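Local coordinates for protein adenylate cyclase (Hippeastrum hybrid cultivar, PDB 6YP4) that hydrolyses triphosphate, its dominant activity, although it was first put forward as an adenylyl cyclase, at residues L35-A40 with L51-Y56; G42-V47 with D116-A121; T153-G158 with F196-S201. All blocks are in the same frame, centred on the assembly; numbering follows the deposited sequence.

In the fold
Contact 1 is the buried one of the three. It pairs two barrel strands and points arginines at the bound nucleotide analogue. Contacts 2 and 3 are partly buried, with no hydrogen bond across either. Contact 2 joins two helical elements beside the sheet, contact 3 a strand turn and helix 195-201. Contact 2 is aliphatic, Asp43 giving only its CB, whereas contact 3 sets aromatic rings against Val198 and the helix backbone. Contact 2 touches contact 1, because helix 43-46 links the two paired strands and Asp38 receives its backbone N-H groups. Contact 3 touches contact 1 through Phe36, which meets Phe196 and Phe199. Contacts 2 and 3 do not touch, their centres being about 23 Å apart.

Contact 1. Residues L35-A40 with L51-Y56; sequences LFFDTA and LRIRFY. With GCP (phosphomethylphosphonic acid guanylate ester), chain B.
Leu35 and Ile53 form an antiparallel hydrogen-bonded pair. Leu35 N donates to Ile53 O at 2.9 Å, and Ile53 N returns a bond to Leu35 O at 2.8 Å. A water joins Phe37 O to Leu51 N. Side chains pack on both faces of the pair. On one, Phe37 CE2 lies 3.6 Å from Ile53 CD1, and Leu35 CD1 meets the ring edge of Phe55. On the other, Phe36 runs alongside the Arg52 methylenes, its CE2 3.5 Å from Arg52 CG. Polar contacts go to GCP. Arg52 CG is anti to the backbone N (chi1 -175°), and the chain bends at chi3. Arg52 NH1 donates to O1B at 3.0 Å, nearly straight at 170°, and NH2 to O2A at 2.6 Å. Arg54 NH2 binds O2B and lies over the rim of one Arg52 guanidinium face, donor against donor. A leucine in place of Arg52 has no N-H to offer and would probably weaken the hold on these phosphates. Both arginines reach inward from the barrel wall of the CYTH (triphosphate tunnel) fold. Strand 61-73 flanks strand 49-56, strand 127-141 flanks strand 26-39, and helix 88-96 packs on Ile53 and Phe55.

Contact 2. Residues G42-V47 with D116-A121; sequences GDLASV and DEIGVA
The short helical link between strands 26-39 and 49-56 meets the C-terminal end of helix 109-118, chiefly through Leu44, Val47 and Ile118. The contact is apolar, and no hydrogen bond crosses it. Ile118 carries it with both branches. Its CG2 touches Leu44 CD1 at 3.9 Å and the CB of Asp43 at 4.1 Å. Its CG1 meets Val47 CG2 at 3.7 Å. The first torsion of Ile118 (chi1 -69°) turns the branches so that CG1 is anti to the carbonyl carbon and CG2 anti to the backbone N. Leu44 and Ile118 cross at about a right angle. The same CD1 of Leu44 also reaches Val120 CG1 at 4.1 Å, so one methyl touches residues before and after Gly119. Gly119, the first residue after the helix, has positive phi, and the chain turns there to bring Val120 toward the link. On the link side, the backbone bond from Ser46 N to Gly42 O, 3.0 Å long, helps to hold the turn. The carboxylate of Asp38 accepts bonds from the N-H groups of Leu44 and Ala45. Leu44 and Val120 both rest on Phe127 of strand 127-141. The arrangement is plain aliphatic packing of a helix end on a helical strand connection beside the antiparallel barrel sheet of the CYTH fold.

Contact 3. Residues T153-G158 with F196-S201; sequences TEYGFG and FAVFRS
Val198 lays its CG1 methyl over one face of the Tyr155 ring. The methyl is 3.9 Å from the ring centroid and 26° off the normal, a CH-pi contact. It sits off centre, closest to CZ of Tyr155 at 3.5 Å, and the two side chains cross at about a right angle. The torsion of Val198 puts CG1 anti to the backbone N (chi1 168°), the position from which it meets the ring. Beside it, CE1 of Tyr155 touches the CB of Phe199 at 4.1 Å. Phe157 adds a second ring. Its CZ comes to 3.4 Å from the carbonyl O of Val198, and the carbonyl O of Phe199 lies at the ring edge, near its plane. Thr153 CG2 lies over the opposite face of the Tyr155 ring, toward its rim, so the ring sits between two methyls. Tyr155 CB sits over one face of the Phe157 ring, toward its rim. Tyr155 N bonds to Gly158 O at 2.9 Å and holds the tight turn that carries Phe157. On the helix, Ser201 OG donates to Val198 O at 2.9 Å, so this carbonyl has a hydrogen-bond donor besides its contact with Phe157 CZ. The hairpin turn between strands 147-155 and 158-166 thus packs on helix 195-201. Tyr155 also meets Phe133 of strand 127-141, Ser160 of strand 158-166 and, at the helix start, Lys195 of the ligand pocket.

Contact 1. Residues L35-A40 with L51-Y56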
loop_
_atom_site.group_PDB
_atom_site.type_symbol
_atom_site.label_atom_id
_atom_site.label_comp_id
_atom_site.label_asym_id
_atom_site.label_seq_id
_atom_site.Cartn_x
_atom_site.Cartn_y
_atom_site.Cartn_z
ATOM N N LEU A 35 -10.714 -15.921 0.214
ATOM C CA LEU A 35 -10.957 -17.357 0.120
ATOM C C LEU A 35 -9.698 -18.143 0.470
ATOM O O LEU A 35 -8.575 -17.691 0.226
ATOM C CB LEU A 35 -11.440 -17.758 -1.268
ATOM C CG LEU A 35 -12.895 -17.409 -1.551
ATOM C CD1 LEU A 35 -13.079 -15.922 -1.815
ATOM C CD2 LEU A 35 -13.378 -18.220 -2.723
ATOM N N PHE A 36 -9.887 -19.343 1.030
ATOM C CA PHE A 36 -8.782 -20.130 1.567
ATOM C C PHE A 36 -8.807 -21.559 1.032
ATOM O O PHE A 36 -9.865 -22.100 0.683
ATOM C CB PHE A 36 -8.811 -20.150 3.105
ATOM C CG PHE A 36 -8.709 -18.792 3.719
ATOM C CD1 PHE A 36 -9.855 -18.029 3.931
ATOM C CD2 PHE A 36 -7.476 -18.265 4.076
ATOM C CE1 PHE A 36 -9.778 -16.770 4.479
ATOM C CE2 PHE A 36 -7.391 -17.001 4.617
ATOM C CZ PHE A 36 -8.543 -16.257 4.832
ATOM N N PHE A 37 -7.619 -22.168 0.989
ATOM C CA PHE A 37 -7.396 -23.443 0.320
ATOM C C PHE A 37 -6.407 -24.283 1.114
ATOM O O PHE A 37 -5.543 -23.745 1.813
ATOM C CB PHE A 37 -6.862 -23.223 -1.114
ATOM C CG PHE A 37 -7.734 -22.357 -1.945
ATOM C CD1 PHE A 37 -8.681 -22.926 -2.783
ATOM C CD2 PHE A 37 -7.626 -20.968 -1.879
ATOM C CE1 PHE A 37 -9.497 -22.133 -3.555
ATOM C CE2 PHE A 37 -8.441 -20.162 -2.640
ATOM C CZ PHE A 37 -9.385 -20.739 -3.481
ATOM N N ASP A 38 -6.540 -25.607 0.997
ATOM C CA ASP A 38 -5.692 -26.565 1.700
ATOM C C ASP A 38 -5.931 -27.926 1.059
ATOM O O ASP A 38 -6.833 -28.090 0.232
ATOM C CB ASP A 38 -6.002 -26.599 3.203
ATOM C CG ASP A 38 -4.853 -27.154 4.039
ATOM O OD1 ASP A 38 -3.965 -27.822 3.463
ATOM O OD2 ASP A 38 -4.843 -26.932 5.280
ATOM N N THR A 39 -5.102 -28.901 1.431
ATOM C CA THR A 39 -5.377 -30.279 1.048
ATOM C C THR A 39 -6.601 -30.795 1.797
ATOM O O THR A 39 -7.009 -30.255 2.832
ATOM C CB THR A 39 -4.203 -31.198 1.370
ATOM O OG1 THR A 39 -3.952 -31.171 2.787
ATOM C CG2 THR A 39 -2.957 -30.791 0.595
ATOM N N ALA A 40 -7.183 -31.868 1.262
ATOM C CA ALA A 40 -8.301 -32.508 1.940
ATOM C C ALA A 40 -7.910 -32.947 3.347
ATOM O O ALA A 40 -8.697 -32.808 4.289
ATOM C CB ALA A 40 -8.797 -33.690 1.111
ATOM N N LEU A 51 -3.248 -20.462 3.157
ATOM C CA LEU A 51 -3.136 -20.065 1.747
ATOM C C LEU A 51 -4.430 -19.361 1.346
ATOM O O LEU A 51 -5.506 -19.981 1.327
ATOM C CB LEU A 51 -2.860 -21.282 0.867
ATOM C CG LEU A 51 -2.709 -21.163 -0.654
ATOM C CD1 LEU A 51 -1.524 -20.299 -0.996
ATOM C CD2 LEU A 51 -2.524 -22.562 -1.235
ATOM N N ARG A 52 -4.322 -18.068 1.026
ATOM C CA ARG A 52 -5.455 -17.180 0.792
ATOM C C ARG A 52 -5.404 -16.618 -0.620
ATOM O O ARG A 52 -4.339 -16.200 -1.086
ATOM C CB ARG A 52 -5.436 -16.017 1.798
ATOM C CG ARG A 52 -6.640 -15.035 1.760
ATOM C CD ARG A 52 -6.442 -13.895 2.777
ATOM N NE ARG A 52 -5.326 -13.006 2.427
ATOM C CZ ARG A 52 -4.715 -12.185 3.283
ATOM N NH1 ARG A 52 -5.090 -12.132 4.552
ATOM N NH2 ARG A 52 -3.723 -11.409 2.870
ATOM N N ILE A 53 -6.554 -16.604 -1.297
ATOM C CA ILE A 53 -6.744 -15.810 -2.509
ATOM C C ILE A 53 -7.760 -14.718 -2.186
ATOM O O ILE A 53 -8.903 -15.007 -1.811
ATOM C CB ILE A 53 -7.181 -16.672 -3.703
ATOM C CG1 ILE A 53 -6.085 -17.696 -4.068
ATOM C CG2 ILE A 53 -7.491 -15.795 -4.930
ATOM C CD1 ILE A 53 -6.451 -18.598 -5.249
ATOM N N ARG A 54 -7.329 -13.462 -2.280
ATOM C CA ARG A 54 -8.171 -12.315 -1.944
ATOM C C ARG A 54 -8.585 -11.580 -3.210
ATOM O O ARG A 54 -7.735 -11.223 -4.039
ATOM C CB ARG A 54 -7.448 -11.353 -0.995
ATOM C CG ARG A 54 -8.125 -9.965 -0.874
ATOM C CD ARG A 54 -7.368 -9.048 0.091
ATOM N NE ARG A 54 -7.394 -9.490 1.490
ATOM C CZ ARG A 54 -6.525 -9.069 2.405
ATOM N NH1 ARG A 54 -5.561 -8.222 2.052
ATOM N NH2 ARG A 54 -6.601 -9.504 3.660
ATOM N N PHE A 55 -9.884 -11.323 -3.337
ATOM C CA PHE A 55 -10.437 -10.547 -4.440
ATOM C C PHE A 55 -10.846 -9.171 -3.934
ATOM O O PHE A 55 -11.495 -9.069 -2.887
ATOM C CB PHE A 55 -11.644 -11.272 -5.053
ATOM C CG PHE A 55 -11.311 -12.624 -5.619
ATOM C CD1 PHE A 55 -10.696 -12.744 -6.850
ATOM C CD2 PHE A 55 -11.619 -13.770 -4.919
ATOM C CE1 PHE A 55 -10.382 -13.996 -7.370
ATOM C CE2 PHE A 55 -11.305 -15.022 -5.428
ATOM C CZ PHE A 55 -10.695 -15.137 -6.653
ATOM N N TYR A 56 -10.458 -8.117 -4.663
ATOM C CA TYR A 56 -10.826 -6.742 -4.328
ATOM C C TYR A 56 -11.979 -6.286 -5.215
ATOM O O TYR A 56 -11.944 -6.482 -6.437
ATOM C CB TYR A 56 -9.636 -5.769 -4.494
ATOM C CG TYR A 56 -8.548 -5.890 -3.414
ATOM C CD1 TYR A 56 -7.604 -6.900 -3.460
ATOM C CD2 TYR A 56 -8.473 -4.983 -2.364
ATOM C CE1 TYR A 56 -6.611 -7.011 -2.493
ATOM C CE2 TYR A 56 -7.469 -5.082 -1.391
ATOM C CZ TYR A 56 -6.544 -6.099 -1.466
ATOM O OH TYR A 56 -5.552 -6.217 -0.504
HETATM P PG GCP B . -4.995 -9.103 8.822
HETATM O O1G GCP B . -5.106 -8.653 10.249
HETATM O O2G GCP B . -6.320 -8.942 8.111
HETATM O O3G GCP B . -4.553 -10.545 8.780
HETATM C C3B GCP B . -3.749 -8.053 7.997
HETATM P PB GCP B . -3.541 -8.650 6.254
HETATM O O1B GCP B . -3.566 -10.148 6.157
HETATM O O2B GCP B . -4.558 -8.009 5.342
HETATM O O3A GCP B . -2.044 -8.137 5.808
HETATM P PA GCP B . -1.616 -8.185 4.221
HETATM O O1A GCP B . -0.190 -8.704 4.172
HETATM O O2A GCP B . -2.545 -9.157 3.525
HETATM O "O5'" GCP B . -1.780 -6.653 3.531
HETATM C "C5'" GCP B . -1.988 -5.537 4.387
HETATM C "C4'" GCP B . -0.712 -5.251 5.287
HETATM O "O4'" GCP B . 0.638 -5.290 4.506
HETATM C "C3'" GCP B . -0.791 -4.065 5.755
HETATM O "O3'" GCP B . -0.399 -4.056 7.150
HETATM C "C2'" GCP B . 0.172 -3.081 4.797
HETATM O "O2'" GCP B . 0.908 -2.071 5.584
HETATM C "C1'" GCP B . 0.952 -3.811 4.098
HETATM N N9 GCP B . 0.674 -3.591 2.623
HETATM C C8 GCP B . -0.141 -4.414 1.954
HETATM N N7 GCP B . -0.219 -4.006 0.674
HETATM C C5 GCP B . 0.555 -2.916 0.550
HETATM C C6 GCP B . 0.843 -2.095 -0.538
HETATM O O6 GCP B . 0.360 -2.321 -1.598
HETATM N N1 GCP B . 1.662 -1.054 -0.389
HETATM C C2 GCP B . 2.217 -0.795 0.826
HETATM N N2 GCP B . 3.097 0.370 0.869
HETATM N N3 GCP B . 1.935 -1.596 1.890
HETATM C C4 GCP B . 1.104 -2.656 1.749
HETATM O O HOH W 1 -5.136 -22.302 4.110
#

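Contact 2. Residues G42-V47 with D116-A121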
loop_
_atom_site.group_PDB
_atom_site.type_symbol
_atom_site.label_atom_id
_atom_site.label_comp_id
_atom_site.label_asym_id
_atom_site.label_seq_id
_atom_site.Cartn_x
_atom_site.Cartn_y
_atom_site.Cartn_z
ATOM N N GLY A 42 -5.685 -31.503 5.183
ATOM C CA GLY A 42 -5.263 -30.360 5.978
ATOM C C GLY A 42 -3.771 -30.267 6.222
ATOM O O GLY A 42 -3.352 -29.930 7.336
ATOM N N ASP A 43 -2.952 -30.535 5.199
ATOM C CA ASP A 43 -1.508 -30.548 5.410
ATOM C C ASP A 43 -0.975 -29.164 5.774
ATOM O O ASP A 43 -0.094 -29.046 6.632
ATOM C CB ASP A 43 -0.798 -31.097 4.176
ATOM C CG ASP A 43 -1.081 -32.568 3.949
ATOM O OD1 ASP A 43 -0.498 -33.403 4.674
ATOM O OD2 ASP A 43 -1.882 -32.888 3.043
ATOM N N LEU A 44 -1.494 -28.101 5.146
ATOM C CA LEU A 44 -1.024 -26.759 5.497
ATOM C C LEU A 44 -1.447 -26.376 6.910
ATOM O O LEU A 44 -0.647 -25.814 7.670
ATOM C CB LEU A 44 -1.519 -25.714 4.487
ATOM C CG LEU A 44 -0.694 -25.507 3.211
ATOM C CD1 LEU A 44 -0.605 -26.766 2.377
ATOM C CD2 LEU A 44 -1.308 -24.391 2.377
ATOM N N ALA A 45 -2.697 -26.670 7.282
ATOM C CA ALA A 45 -3.143 -26.399 8.647
ATOM C C ALA A 45 -2.250 -27.094 9.668
ATOM O O ALA A 45 -1.947 -26.529 10.725
ATOM C CB ALA A 45 -4.597 -26.834 8.827
ATOM N N SER A 46 -1.798 -28.312 9.353
ATOM C CA SER A 46 -0.949 -29.081 10.260
ATOM C C SER A 46 0.412 -28.438 10.488
ATOM O O SER A 46 1.032 -28.690 11.524
ATOM C CB SER A 46 -0.755 -30.502 9.729
ATOM O OG SER A 46 -1.921 -31.283 9.932
ATOM N N VAL A 47 0.897 -27.632 9.551
ATOM C CA VAL A 47 2.152 -26.917 9.732
ATOM C C VAL A 47 1.907 -25.426 9.970
ATOM O O VAL A 47 2.817 -24.610 9.795
ATOM C CB VAL A 47 3.108 -27.155 8.550
ATOM C CG1 VAL A 47 3.326 -28.643 8.342
ATOM C CG2 VAL A 47 2.561 -26.518 7.283
ATOM N N ASP A 116 7.576 -26.678 -1.928
ATOM C CA ASP A 116 8.937 -26.914 -1.446
ATOM C C ASP A 116 9.020 -27.075 0.066
ATOM O O ASP A 116 9.999 -27.648 0.557
ATOM C CB ASP A 116 9.866 -25.767 -1.868
ATOM C CG ASP A 116 9.986 -25.622 -3.379
ATOM O OD1 ASP A 116 9.639 -26.578 -4.110
ATOM O OD2 ASP A 116 10.432 -24.542 -3.835
ATOM N N GLU A 117 8.035 -26.573 0.815
ATOM C CA GLU A 117 8.093 -26.574 2.267
ATOM C C GLU A 117 7.022 -27.432 2.921
ATOM O O GLU A 117 7.068 -27.620 4.142
ATOM C CB GLU A 117 7.985 -25.140 2.805
ATOM C CG GLU A 117 8.887 -24.138 2.094
ATOM C CD GLU A 117 9.047 -22.836 2.865
ATOM O OE1 GLU A 117 8.022 -22.217 3.228
ATOM O OE2 GLU A 117 10.205 -22.438 3.114
ATOM N N ILE A 118 6.052 -27.940 2.159
ATOM C CA ILE A 118 5.003 -28.781 2.725
ATOM C C ILE A 118 4.940 -30.110 1.964
ATOM O O ILE A 118 4.296 -31.067 2.408
ATOM C CB ILE A 118 3.649 -28.034 2.739
ATOM C CG1 ILE A 118 3.661 -26.868 3.745
ATOM C CG2 ILE A 118 2.489 -28.943 3.126
ATOM C CD1 ILE A 118 4.429 -25.603 3.333
ATOM N N GLY A 119 5.646 -30.205 0.841
ATOM C CA GLY A 119 5.736 -31.473 0.134
ATOM C C GLY A 119 4.457 -31.943 -0.519
ATOM O O GLY A 119 4.351 -33.123 -0.869
ATOM N N VAL A 120 3.478 -31.049 -0.693
ATOM C CA VAL A 120 2.241 -31.415 -1.368
ATOM C C VAL A 120 2.542 -31.866 -2.796
ATOM O O VAL A 120 3.553 -31.479 -3.399
ATOM C CB VAL A 120 1.245 -30.240 -1.364
ATOM C CG1 VAL A 120 1.026 -29.720 0.054
ATOM C CG2 VAL A 120 1.703 -29.123 -2.309
ATOM N N ALA A 121 1.663 -32.715 -3.332
ATOM C CA ALA A 121 1.789 -33.151 -4.717
ATOM C C ALA A 121 1.830 -31.938 -5.639
ATOM O O ALA A 121 1.032 -31.006 -5.495
ATOM C CB ALA A 121 0.627 -34.075 -5.089
#

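Contact 3. Residues T153-G158 with F196-S201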
loop_
_atom_site.group_PDB
_atom_site.type_symbol
_atom_site.label_atom_id
_atom_site.label_comp_id
_atom_site.label_asym_id
_atom_site.label_seq_id
_atom_site.Cartn_x
_atom_site.Cartn_y
_atom_site.Cartn_z
ATOM N N THR A 153 -15.408 -6.807 9.379
ATOM C CA THR A 153 -15.218 -8.175 8.916
ATOM C C THR A 153 -16.515 -8.946 9.116
ATOM O O THR A 153 -16.945 -9.165 10.256
ATOM C CB THR A 153 -14.068 -8.843 9.661
ATOM O OG1 THR A 153 -12.885 -8.043 9.517
ATOM C CG2 THR A 153 -13.820 -10.215 9.094
ATOM N N GLU A 154 -17.125 -9.357 8.015
ATOM C CA GLU A 154 -18.403 -10.061 8.033
ATOM C C GLU A 154 -18.098 -11.529 7.811
ATOM O O GLU A 154 -17.774 -11.949 6.697
ATOM C CB GLU A 154 -19.365 -9.519 6.981
ATOM C CG GLU A 154 -19.402 -7.996 6.890
ATOM C CD GLU A 154 -20.531 -7.371 7.701
ATOM O OE1 GLU A 154 -21.180 -8.101 8.490
ATOM O OE2 GLU A 154 -20.761 -6.148 7.552
ATOM N N TYR A 155 -18.140 -12.296 8.892
ATOM C CA TYR A 155 -18.098 -13.740 8.789
ATOM C C TYR A 155 -19.522 -14.241 8.603
ATOM O O TYR A 155 -20.491 -13.492 8.742
ATOM C CB TYR A 155 -17.476 -14.367 10.040
ATOM C CG TYR A 155 -16.110 -13.862 10.420
ATOM C CD1 TYR A 155 -14.961 -14.352 9.790
ATOM C CD2 TYR A 155 -15.955 -12.907 11.421
ATOM C CE1 TYR A 155 -13.694 -13.895 10.141
ATOM C CE2 TYR A 155 -14.696 -12.436 11.772
ATOM C CZ TYR A 155 -13.568 -12.940 11.135
ATOM O OH TYR A 155 -12.312 -12.467 11.497
ATOM N N GLY A 156 -19.659 -15.523 8.289
ATOM C CA GLY A 156 -20.997 -16.080 8.229
ATOM C C GLY A 156 -21.758 -15.886 9.524
ATOM O O GLY A 156 -22.975 -15.695 9.514
ATOM N N PHE A 157 -21.046 -15.873 10.645
ATOM C CA PHE A 157 -21.638 -16.028 11.964
ATOM C C PHE A 157 -21.618 -14.753 12.798
ATOM O O PHE A 157 -22.115 -14.770 13.926
ATOM C CB PHE A 157 -20.914 -17.154 12.709
ATOM C CG PHE A 157 -19.422 -17.126 12.526
ATOM C CD1 PHE A 157 -18.646 -16.240 13.242
ATOM C CD2 PHE A 157 -18.796 -17.976 11.629
ATOM C CE1 PHE A 157 -17.272 -16.198 13.066
ATOM C CE2 PHE A 157 -17.423 -17.940 11.451
ATOM C CZ PHE A 157 -16.664 -17.056 12.171
ATOM N N GLY A 158 -21.061 -13.657 12.294
ATOM C CA GLY A 158 -21.041 -12.429 13.062
ATOM C C GLY A 158 -20.085 -11.449 12.415
ATOM O O GLY A 158 -19.393 -11.775 11.450
ATOM N N PHE A 196 -8.177 -15.281 10.187
ATOM C CA PHE A 196 -8.194 -16.663 9.714
ATOM C C PHE A 196 -8.586 -17.603 10.839
ATOM O O PHE A 196 -9.452 -18.467 10.671
ATOM C CB PHE A 196 -6.828 -17.051 9.139
ATOM C CG PHE A 196 -6.758 -18.463 8.609
ATOM C CD1 PHE A 196 -7.552 -18.863 7.547
ATOM C CD2 PHE A 196 -5.882 -19.386 9.170
ATOM C CE1 PHE A 196 -7.475 -20.167 7.049
ATOM C CE2 PHE A 196 -5.798 -20.688 8.671
ATOM C CZ PHE A 196 -6.598 -21.077 7.612
ATOM N N ALA A 197 -7.962 -17.433 12.003
ATOM C CA ALA A 197 -8.284 -18.260 13.161
ATOM C C ALA A 197 -9.754 -18.146 13.535
ATOM O O ALA A 197 -10.402 -19.153 13.851
ATOM C CB ALA A 197 -7.398 -17.860 14.345
ATOM N N VAL A 198 -10.292 -16.924 13.528
ATOM C CA VAL A 198 -11.699 -16.716 13.864
ATOM C C VAL A 198 -12.598 -17.398 12.835
ATOM O O VAL A 198 -13.596 -18.046 13.187
ATOM C CB VAL A 198 -12.003 -15.209 13.981
ATOM C CG1 VAL A 198 -13.495 -14.976 14.033
ATOM C CG2 VAL A 198 -11.322 -14.608 15.218
ATOM N N PHE A 199 -12.260 -17.251 11.550
ATOM C CA PHE A 199 -12.999 -17.943 10.499
ATOM C C PHE A 199 -13.068 -19.437 10.774
ATOM O O PHE A 199 -14.161 -20.011 10.872
ATOM C CB PHE A 199 -12.345 -17.674 9.143
ATOM C CG PHE A 199 -12.866 -18.546 8.034
ATOM C CD1 PHE A 199 -12.005 -19.404 7.352
ATOM C CD2 PHE A 199 -14.206 -18.499 7.665
ATOM C CE1 PHE A 199 -12.463 -20.205 6.323
ATOM C CE2 PHE A 199 -14.683 -19.304 6.625
ATOM C CZ PHE A 199 -13.808 -20.159 5.958
ATOM N N ARG A 200 -11.906 -20.082 10.936
ATOM C CA ARG A 200 -11.880 -21.530 11.147
ATOM C C ARG A 200 -12.606 -21.930 12.423
ATOM O O ARG A 200 -13.213 -23.007 12.476
ATOM C CB ARG A 200 -10.434 -22.038 11.180
ATOM C CG ARG A 200 -9.641 -21.769 9.898
ATOM C CD ARG A 200 -10.214 -22.545 8.709
ATOM N NE ARG A 200 -9.717 -23.920 8.656
ATOM C CZ ARG A 200 -10.383 -24.938 8.118
ATOM N NH1 ARG A 200 -11.588 -24.741 7.596
ATOM N NH2 ARG A 200 -9.851 -26.159 8.119
ATOM N N SER A 201 -12.560 -21.086 13.459
ATOM C CA SER A 201 -13.216 -21.422 14.717
ATOM C C SER A 201 -14.735 -21.420 14.584
ATOM O O SER A 201 -15.426 -22.092 15.359
ATOM C CB SER A 201 -12.785 -20.443 15.806
ATOM O OG SER A 201 -13.630 -19.302 15.811
#